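Local coordinates for Alpha/beta hydrolase fold protein (Nakamurella multipartita, PDB 4Y7D) that probably acts as a hydrolase, as the alpha/beta hydrolase fold to which it belongs suggests, at residues A191-D196 against F281-D286. Numbering follows the deposited sequence.
Sequences AQIMAD and FWVHPD
Q192 and I193, near the end of helix 183-194, meet P285 and V283 where the chain leaves the short helix 280-283, and the pair of contacts illustrates how a helical insertion of an alpha/beta hydrolase fold is seated on a loop that follows the last strand of the central sheet. The apolar half, about as large as the polar one, is carried by I193 and V283: the extended side chain of I193 crosses V283 at a slant, its CD1 coming to 3.9 Å from V283 CB and 4.0 Å from V283 CG2. With CG1 anti to the carbonyl carbon (chi1 -69°) and the chain straight beyond it, the methyl end of I193 reaches V283 although its CB does not head that way. The other half is polar against apolar. The carboxamide of Q192 crosses the pyrrolidine ring of P285 at an angle, and OE1 is the atom that touches, 3.4 Å from P285 CD and 3.6 Å from P285 CG. No direct hydrogen bond joins the two segments; instead one water donates both to Q192 OE1, at 2.9 Å, and to the backbone O of V283, at 2.8 Å. In the second shell, R189, one helical turn earlier, hydrogen-bonds through NH2 to the same Q192 OE1 and touches both P285 and H284, while T203 of helix 197-209 packs against both I193 and V283. With an alanine at Q192, R189 NH2 and the water would probably each lose the OE1 acceptor, and the P285 ring would lose part of its cover. The CB of H284 points away from residues 191-196, and its NE2 bonds to the backbone O of D274. Within the segment, H284 ND1 accepts a hydrogen bond from D286 N, 3.0 Å away and 21° out of the imidazole plane, while P285 CD sits 3.3 Å above one face of that ring.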
# COMPACT_ATOMS: atom_id res chain seq x y z
N ALA A 191 -7.56 -18.97 10.57
CA ALA A 191 -8.94 -19.31 10.99
C ALA A 191 -9.78 -18.05 11.20
O ALA A 191 -10.94 -17.99 10.78
CB ALA A 191 -8.92 -20.16 12.24
N GLN A 192 -9.16 -17.00 11.77
CA GLN A 192 -9.80 -15.69 11.90
C GLN A 192 -10.22 -15.13 10.53
O GLN A 192 -11.33 -14.64 10.35
CB GLN A 192 -8.84 -14.71 12.59
CG GLN A 192 -8.67 -15.06 14.08
CD GLN A 192 -7.42 -14.43 14.66
OE1 GLN A 192 -6.69 -13.69 13.98
NE2 GLN A 192 -7.14 -14.77 15.91
N ILE A 193 -9.32 -15.21 9.56
CA ILE A 193 -9.55 -14.67 8.27
C ILE A 193 -10.65 -15.44 7.54
O ILE A 193 -11.51 -14.84 6.93
CB ILE A 193 -8.25 -14.68 7.46
CG1 ILE A 193 -7.29 -13.66 8.07
CG2 ILE A 193 -8.52 -14.38 5.98
CD1 ILE A 193 -5.89 -13.67 7.48
N MSE A 194 -10.63 -16.76 7.65
CA MSE A 194 -11.68 -17.59 7.04
C MSE A 194 -13.03 -17.42 7.73
O MSE A 194 -14.05 -17.87 7.20
CB MSE A 194 -11.29 -19.06 7.07
CG MSE A 194 -10.01 -19.43 6.31
SE MSE A 194 -9.87 -18.62 4.54
CE MSE A 194 -11.20 -19.76 3.66
N ALA A 195 -13.07 -16.76 8.89
CA ALA A 195 -14.34 -16.44 9.55
C ALA A 195 -14.85 -15.03 9.26
O ALA A 195 -15.94 -14.67 9.68
CB ALA A 195 -14.19 -16.62 11.05
N ASP A 196 -14.08 -14.22 8.56
CA ASP A 196 -14.47 -12.84 8.25
C ASP A 196 -14.31 -12.63 6.76
O ASP A 196 -13.19 -12.43 6.28
CB ASP A 196 -13.61 -11.85 9.06
CG ASP A 196 -13.96 -10.37 8.77
OD1 ASP A 196 -14.56 -10.03 7.74
OD2 ASP A 196 -13.60 -9.52 9.58
N PHE A 281 -2.94 -4.39 9.29
CA PHE A 281 -3.88 -3.26 9.39
C PHE A 281 -5.27 -3.69 8.87
O PHE A 281 -6.25 -3.14 9.31
CB PHE A 281 -3.31 -2.07 8.61
CG PHE A 281 -4.19 -0.86 8.51
CD1 PHE A 281 -4.43 -0.06 9.59
CD2 PHE A 281 -4.75 -0.49 7.29
CE1 PHE A 281 -5.17 1.10 9.45
CE2 PHE A 281 -5.54 0.65 7.17
CZ PHE A 281 -5.73 1.45 8.25
N TRP A 282 -5.31 -4.66 7.94
CA TRP A 282 -6.55 -5.19 7.43
C TRP A 282 -6.98 -6.51 8.02
O TRP A 282 -8.20 -6.76 8.08
CB TRP A 282 -6.54 -5.33 5.90
CG TRP A 282 -6.45 -3.98 5.20
CD1 TRP A 282 -7.50 -3.19 4.77
CD2 TRP A 282 -5.25 -3.27 4.86
NE1 TRP A 282 -7.02 -2.06 4.17
CE2 TRP A 282 -5.65 -2.07 4.20
CE3 TRP A 282 -3.88 -3.54 5.01
CZ2 TRP A 282 -4.74 -1.14 3.77
CZ3 TRP A 282 -2.97 -2.60 4.55
CH2 TRP A 282 -3.41 -1.41 3.93
N VAL A 283 -6.06 -7.35 8.43
CA VAL A 283 -6.43 -8.71 8.84
C VAL A 283 -6.15 -9.10 10.30
O VAL A 283 -6.56 -10.18 10.73
CB VAL A 283 -5.83 -9.78 7.88
CG1 VAL A 283 -6.17 -9.43 6.44
CG2 VAL A 283 -4.33 -9.99 8.12
N HIS A 284 -5.49 -8.24 11.07
CA HIS A 284 -5.14 -8.59 12.47
C HIS A 284 -6.42 -8.53 13.29
O HIS A 284 -7.30 -7.69 13.01
CB HIS A 284 -4.08 -7.61 12.97
CG HIS A 284 -3.57 -7.89 14.34
ND1 HIS A 284 -4.28 -7.57 15.48
CD2 HIS A 284 -2.43 -8.48 14.78
CE1 HIS A 284 -3.61 -7.94 16.55
NE2 HIS A 284 -2.48 -8.49 16.15
N PRO A 285 -6.56 -9.39 14.31
CA PRO A 285 -7.84 -9.41 15.06
C PRO A 285 -8.18 -8.15 15.81
O PRO A 285 -9.31 -7.95 16.11
CB PRO A 285 -7.66 -10.58 16.05
CG PRO A 285 -6.17 -10.82 16.09
CD PRO A 285 -5.69 -10.51 14.70
N ASP A 286 -7.20 -7.31 16.11
CA ASP A 286 -7.41 -6.02 16.79
C ASP A 286 -7.28 -4.81 15.86
O ASP A 286 -7.08 -3.66 16.35
CB ASP A 286 -6.40 -5.91 17.94
CG ASP A 286 -6.48 -7.09 18.90
OD1 ASP A 286 -7.57 -7.64 19.10
OD2 ASP A 286 -5.45 -7.52 19.38
O HOH W 1 -8.12 -11.57 12.57